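Local atomic coordinates of copper induced nitroreductase D (Lactococcus lactis, PDB entry 2WQF), a protein that binds flavin mononucleotide and acts as a copper-induced nitroreductase involved in defence against oxidative stress. Residues E24-T29 with T139-L144; R18-E23 with A94-I99. All coordinates share one frame; numbering follows the deposited sequence.

Contact 1. Residues E24-T29 with T139-L144; sequences EKVIET and TALAEL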
loop_
_atom_site.group_PDB
_atom_site.type_symbol
_atom_site.label_atom_id
_atom_site.label_comp_id
_atom_site.label_asym_id
_atom_site.label_seq_id
_atom_site.Cartn_x
_atom_site.Cartn_y
_atom_site.Cartn_z
ATOM N N GLU A 24 -24.034 -8.164 -1.495
ATOM C CA GLU A 24 -23.295 -9.162 -2.268
ATOM C C GLU A 24 -22.295 -8.487 -3.201
ATOM O O GLU A 24 -21.162 -8.931 -3.314
ATOM C CB GLU A 24 -24.238 -10.032 -3.103
ATOM C CG GLU A 24 -24.514 -9.497 -4.558
ATOM C CD GLU A 24 -24.118 -10.480 -5.688
ATOM O OE1 GLU A 24 -23.768 -11.638 -5.385
ATOM O OE2 GLU A 24 -24.148 -10.101 -6.889
ATOM N N LYS A 25 -22.698 -7.386 -3.829
ATOM C CA LYS A 25 -21.802 -6.661 -4.728
ATOM C C LYS A 25 -20.665 -6.056 -3.958
ATOM O O LYS A 25 -19.541 -5.978 -4.445
ATOM C CB LYS A 25 -22.564 -5.559 -5.491
ATOM C CG LYS A 25 -21.769 -4.709 -6.494
ATOM C CD LYS A 25 -22.614 -3.488 -6.924
ATOM C CE LYS A 25 -24.077 -3.892 -7.158
ATOM N NZ LYS A 25 -24.993 -2.758 -7.378
ATOM N N VAL A 26 -20.953 -5.562 -2.767
ATOM C CA VAL A 26 -19.903 -5.032 -1.917
ATOM C C VAL A 26 -18.855 -6.111 -1.599
ATOM O O VAL A 26 -17.659 -5.871 -1.743
ATOM C CB VAL A 26 -20.491 -4.440 -0.628
ATOM C CG1 VAL A 26 -19.349 -4.015 0.298
ATOM C CG2 VAL A 26 -21.370 -3.259 -0.976
ATOM N N ILE A 27 -19.307 -7.287 -1.196
ATOM C CA ILE A 27 -18.410 -8.384 -0.845
ATOM C C ILE A 27 -17.573 -8.787 -2.070
ATOM O O ILE A 27 -16.370 -9.004 -1.955
ATOM C CB ILE A 27 -19.188 -9.630 -0.349
ATOM C CG1 ILE A 27 -19.960 -9.324 0.933
ATOM C CG2 ILE A 27 -18.241 -10.805 -0.162
ATOM C CD1 ILE A 27 -19.157 -8.792 1.967
ATOM N N GLU A 28 -18.223 -8.872 -3.234
ATOM C CA GLU A 28 -17.540 -9.219 -4.479
ATOM C C GLU A 28 -16.439 -8.222 -4.785
ATOM O O GLU A 28 -15.330 -8.592 -5.209
ATOM C CB GLU A 28 -18.534 -9.253 -5.637
ATOM C CG GLU A 28 -19.473 -10.433 -5.600
ATOM C CD GLU A 28 -20.534 -10.383 -6.691
ATOM O OE1 GLU A 28 -20.471 -9.493 -7.568
ATOM O OE2 GLU A 28 -21.438 -11.239 -6.659
ATOM N N THR A 29 -16.739 -6.942 -4.584
ATOM C CA THR A 29 -15.788 -5.891 -4.885
ATOM C C THR A 29 -14.603 -5.907 -3.933
ATOM O O THR A 29 -13.460 -5.673 -4.340
ATOM C CB THR A 29 -16.476 -4.533 -4.863
ATOM O OG1 THR A 29 -17.544 -4.556 -5.814
ATOM C CG2 THR A 29 -15.548 -3.465 -5.295
ATOM N N THR A 139 -10.652 2.275 -1.812
ATOM C CA THR A 139 -10.962 2.985 -3.025
ATOM C C THR A 139 -12.064 2.287 -3.818
ATOM O O THR A 139 -12.948 2.942 -4.384
ATOM C CB THR A 139 -9.693 3.169 -3.911
ATOM O OG1 THR A 139 -8.673 3.810 -3.137
ATOM C CG2 THR A 139 -10.018 4.002 -5.124
ATOM N N ALA A 140 -12.043 0.956 -3.844
ATOM C CA ALA A 140 -13.092 0.209 -4.533
ATOM C C ALA A 140 -14.479 0.487 -3.899
ATOM O O ALA A 140 -15.493 0.641 -4.594
ATOM C CB ALA A 140 -12.771 -1.291 -4.552
ATOM N N LEU A 141 -14.510 0.544 -2.574
ATOM C CA LEU A 141 -15.742 0.862 -1.847
ATOM C C LEU A 141 -16.209 2.285 -2.193
ATOM O O LEU A 141 -17.408 2.521 -2.400
ATOM C CB LEU A 141 -15.519 0.715 -0.351
ATOM C CG LEU A 141 -15.341 -0.704 0.186
ATOM C CD1 LEU A 141 -14.944 -0.666 1.656
ATOM C CD2 LEU A 141 -16.583 -1.522 -0.003
ATOM N N ALA A 142 -15.278 3.230 -2.283
ATOM C CA ALA A 142 -15.640 4.599 -2.624
ATOM C C ALA A 142 -16.273 4.643 -4.010
ATOM O O ALA A 142 -17.182 5.429 -4.261
ATOM C CB ALA A 142 -14.429 5.527 -2.534
ATOM N N GLU A 143 -15.796 3.792 -4.924
ATOM C CA GLU A 143 -16.369 3.761 -6.263
ATOM C C GLU A 143 -17.816 3.245 -6.261
ATOM O O GLU A 143 -18.601 3.599 -7.144
ATOM C CB GLU A 143 -15.484 2.960 -7.220
ATOM C CG GLU A 143 -14.191 3.692 -7.560
ATOM C CD GLU A 143 -14.406 4.898 -8.475
ATOM O OE1 GLU A 143 -14.526 4.711 -9.722
ATOM O OE2 GLU A 143 -14.463 6.031 -7.935
ATOM N N LEU A 144 -18.170 2.423 -5.273
ATOM C CA LEU A 144 -19.565 1.998 -5.098
ATOM C C LEU A 144 -20.420 3.073 -4.424
ATOM O O LEU A 144 -21.624 2.887 -4.245
ATOM C CB LEU A 144 -19.634 0.716 -4.260
ATOM C CG LEU A 144 -18.965 -0.519 -4.838
ATOM C CD1 LEU A 144 -19.092 -1.646 -3.846
ATOM C CD2 LEU A 144 -19.598 -0.857 -6.150
#
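The CA atoms of Val26 and Leu141 are 7.2 Å apart, and one turn further on Thr29 lies opposite Ala140, as helix 23-35 and the C-terminal end of helix 121-143 run in roughly opposite directions. This is helix-helix packing in the FMN-binding nitroreductase fold. Both helices lie against strand 171-182, where Val26 and Leu141 share Phe179. The closest approach is between methyls: Thr29 CG2 meets Ala140 CB at 3.6 Å. Val26 and Leu141 cross at about a right angle, with CG1 of Val26 touching CD2 of Leu141 at 3.7 Å. Leu144, just past the helix end, uses both branches. Its CD2 reaches the aliphatic Lys25 CD, while CD1 lies 4.0 Å from Val26 CG2 and also meets Thr29, the Thr29 and Leu144 side chains pointing tip to tip. The threonine hydroxyl sits beside its own backbone N (chi1 -58°), within range of the preceding turn. Thr29 OG1 donates to Lys25 O at 2.8 Å, and Thr29 N reaches the same oxygen from the opposite face of the carbonyl plane, so two donors grip it.

Contact 2. Residues R18-E23 with A94-I99; sequences RNVQDE and AAFGTI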
loop_
_atom_site.group_PDB
_atom_site.type_symbol
_atom_site.label_atom_id
_atom_site.label_comp_id
_atom_site.label_asym_id
_atom_site.label_seq_id
_atom_site.Cartn_x
_atom_site.Cartn_y
_atom_site.Cartn_z
ATOM N N ARG A 18 -26.028 2.619 7.336
ATOM C CA ARG A 18 -26.288 1.271 6.855
ATOM C C ARG A 18 -27.172 1.232 5.610
ATOM O O ARG A 18 -27.745 0.192 5.274
ATOM C CB ARG A 18 -26.907 0.457 7.984
ATOM C CG ARG A 18 -25.975 0.410 9.162
ATOM C CD ARG A 18 -26.414 -0.552 10.238
ATOM N NE ARG A 18 -25.428 -0.635 11.301
ATOM C CZ ARG A 18 -25.595 -1.323 12.423
ATOM N NH1 ARG A 18 -26.727 -1.977 12.636
ATOM N NH2 ARG A 18 -24.633 -1.346 13.331
ATOM N N ASN A 19 -27.219 2.350 4.892
ATOM C CA ASN A 19 -28.010 2.467 3.670
ATOM C C ASN A 19 -27.243 1.883 2.490
ATOM O O ASN A 19 -26.809 2.597 1.583
ATOM C CB ASN A 19 -28.388 3.943 3.450
ATOM C CG ASN A 19 -29.238 4.169 2.230
ATOM O OD1 ASN A 19 -30.008 3.292 1.786
ATOM N ND2 ASN A 19 -29.132 5.379 1.690
ATOM N N VAL A 20 -27.069 0.566 2.542
ATOM C CA VAL A 20 -26.257 -0.178 1.576
ATOM C C VAL A 20 -27.182 -1.079 0.785
ATOM O O VAL A 20 -27.884 -1.922 1.345
ATOM C CB VAL A 20 -25.148 -1.005 2.287
ATOM C CG1 VAL A 20 -24.404 -1.924 1.292
ATOM C CG2 VAL A 20 -24.185 -0.085 3.014
ATOM N N GLN A 21 -27.213 -0.865 -0.523
ATOM C CA GLN A 21 -28.218 -1.475 -1.387
ATOM C C GLN A 21 -27.958 -2.922 -1.762
ATOM O O GLN A 21 -28.896 -3.724 -1.850
ATOM C CB GLN A 21 -28.404 -0.634 -2.651
ATOM C CG GLN A 21 -28.938 0.757 -2.339
ATOM C CD GLN A 21 -29.171 1.568 -3.589
ATOM O OE1 GLN A 21 -29.818 1.116 -4.513
ATOM N NE2 GLN A 21 -28.663 2.790 -3.603
ATOM N N ASP A 22 -26.692 -3.271 -1.976
ATOM C CA ASP A 22 -26.358 -4.566 -2.543
ATOM C C ASP A 22 -25.116 -5.111 -1.839
ATOM O O ASP A 22 -23.975 -4.924 -2.282
ATOM C CB ASP A 22 -26.167 -4.417 -4.056
ATOM C CG ASP A 22 -25.993 -5.751 -4.781
ATOM O OD1 ASP A 22 -25.759 -6.774 -4.117
ATOM O OD2 ASP A 22 -26.065 -5.757 -6.025
ATOM N N GLU A 23 -25.337 -5.772 -0.719
ATOM C CA GLU A 23 -24.242 -6.297 0.088
ATOM C C GLU A 23 -23.396 -7.342 -0.674
ATOM O O GLU A 23 -22.175 -7.413 -0.514
ATOM C CB GLU A 23 -24.731 -6.842 1.448
ATOM C CG GLU A 23 -26.242 -6.904 1.694
ATOM C CD GLU A 23 -26.637 -7.124 3.178
ATOM O OE1 GLU A 23 -27.616 -6.487 3.628
ATOM O OE2 GLU A 23 -25.989 -7.926 3.892
ATOM N N ALA A 94 -22.207 2.257 14.204
ATOM C CA ALA A 94 -23.296 2.680 13.342
ATOM C C ALA A 94 -23.076 2.374 11.857
ATOM O O ALA A 94 -24.032 2.382 11.073
ATOM C CB ALA A 94 -23.553 4.169 13.541
ATOM N N ALA A 95 -21.829 2.108 11.467
ATOM C CA ALA A 95 -21.497 1.766 10.088
ATOM C C ALA A 95 -22.114 0.419 9.693
ATOM O O ALA A 95 -22.562 -0.347 10.539
ATOM C CB ALA A 95 -19.980 1.729 9.919
ATOM N N PHE A 96 -22.099 0.120 8.405
ATOM C CA PHE A 96 -22.637 -1.155 7.903
ATOM C C PHE A 96 -21.757 -2.345 8.274
ATOM O O PHE A 96 -22.242 -3.433 8.550
ATOM C CB PHE A 96 -22.782 -1.096 6.379
ATOM C CG PHE A 96 -23.438 -2.303 5.786
ATOM C CD1 PHE A 96 -24.808 -2.452 5.824
ATOM C CD2 PHE A 96 -22.685 -3.261 5.131
ATOM C CE1 PHE A 96 -25.431 -3.547 5.270
ATOM C CE2 PHE A 96 -23.298 -4.360 4.581
ATOM C CZ PHE A 96 -24.672 -4.496 4.645
ATOM N N GLY A 97 -20.444 -2.145 8.258
ATOM C CA GLY A 97 -19.542 -3.247 8.526
ATOM C C GLY A 97 -18.128 -2.810 8.818
ATOM O O GLY A 97 -17.797 -1.614 8.751
ATOM N N THR A 98 -17.288 -3.802 9.100
ATOM C CA THR A 98 -15.863 -3.597 9.380
ATOM C C THR A 98 -15.093 -4.701 8.654
ATOM O O THR A 98 -15.416 -5.886 8.762
ATOM C CB THR A 98 -15.514 -3.602 10.890
ATOM O OG1 THR A 98 -16.302 -2.616 11.562
ATOM C CG2 THR A 98 -14.076 -3.259 11.120
ATOM N N ILE A 99 -14.068 -4.307 7.910
ATOM C CA ILE A 99 -13.172 -5.250 7.263
ATOM C C ILE A 99 -11.863 -5.271 8.041
ATOM O O ILE A 99 -11.150 -4.267 8.088
ATOM C CB ILE A 99 -12.911 -4.866 5.810
ATOM C CG1 ILE A 99 -14.227 -4.714 5.034
ATOM C CG2 ILE A 99 -11.947 -5.866 5.131
ATOM C CD1 ILE A 99 -14.108 -3.824 3.791
#
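Arg18 and Phe96 have their CA atoms 4.5 Å apart, and the polar part of the contact runs from this point along the arginine. CG of Arg18 lies beside the backbone N (chi1 -59°), and the chain is extended from there to NE, which donates to two successive carbonyls. The bond from Arg18 NE to Ala95 O is 3.0 Å long, bent to 143° at the hydrogen, with the donor well above the carbonyl plane; the second, to Ala94 O, is weak. Beyond NE, NH2 binds Lys93 O and makes a salt bridge to Asp57, tying the guanidinium to the end of helix 88-93 and to helix 53-73.

Phe96 precedes strand 97-104 of the antiparallel sheet in this nitroreductase fold. It and Gly97 together oppose Phe179 of strand 171-182, forming a classic beta bulge.

The apolar part centres on the Phe96 ring. Val20 lies over one face, the two side chains crossing at about a right angle. Its CB makes a CH-pi contact 3.9 Å from the ring centroid, offset toward the rim, and its CG2 touches Phe96 CG at 3.6 Å. An inverse gamma turn centred on Asn19 bends the chain between Arg18 and Val20.

A third kind of contact is that of an acid with the ring edge. Glu23 CD lies in the ring plane, 3.6 Å from Phe96 CZ, and the carboxylate is turned almost perpendicular to the ring, at 86°. The negative group thus faces the ring's hydrogen-bearing rim, which is probably mildly attractive. Glu23 opens helix 23-35; the residue before it, Asp22, is the N-cap, its OD1 accepting from Lys25 N.

Overall arrangement
The two contacts have their centres 11 Å apart on the same side of the chain's centre. Along the sequence the segments alternate: 18-23, 24-29, 94-99, then 139-144, so the first two are continuous and contact 2 leads directly into helix 23-35, which carries contact 1. They also touch in space, Leu141 CD1 lying 3.9 Å from Ile99 CD1 and Val26 CG2 4.0 Å from Val20 CG1. Phe179 of strand 171-182 is a common neighbour of both. Together they join the loop 18-23, helix 23-35 and helix 121-143 to the central sheet. The FMN lies about 12 Å from the Leu141 side chain and about 13 Å from that of Ala95, so neither contact reaches it.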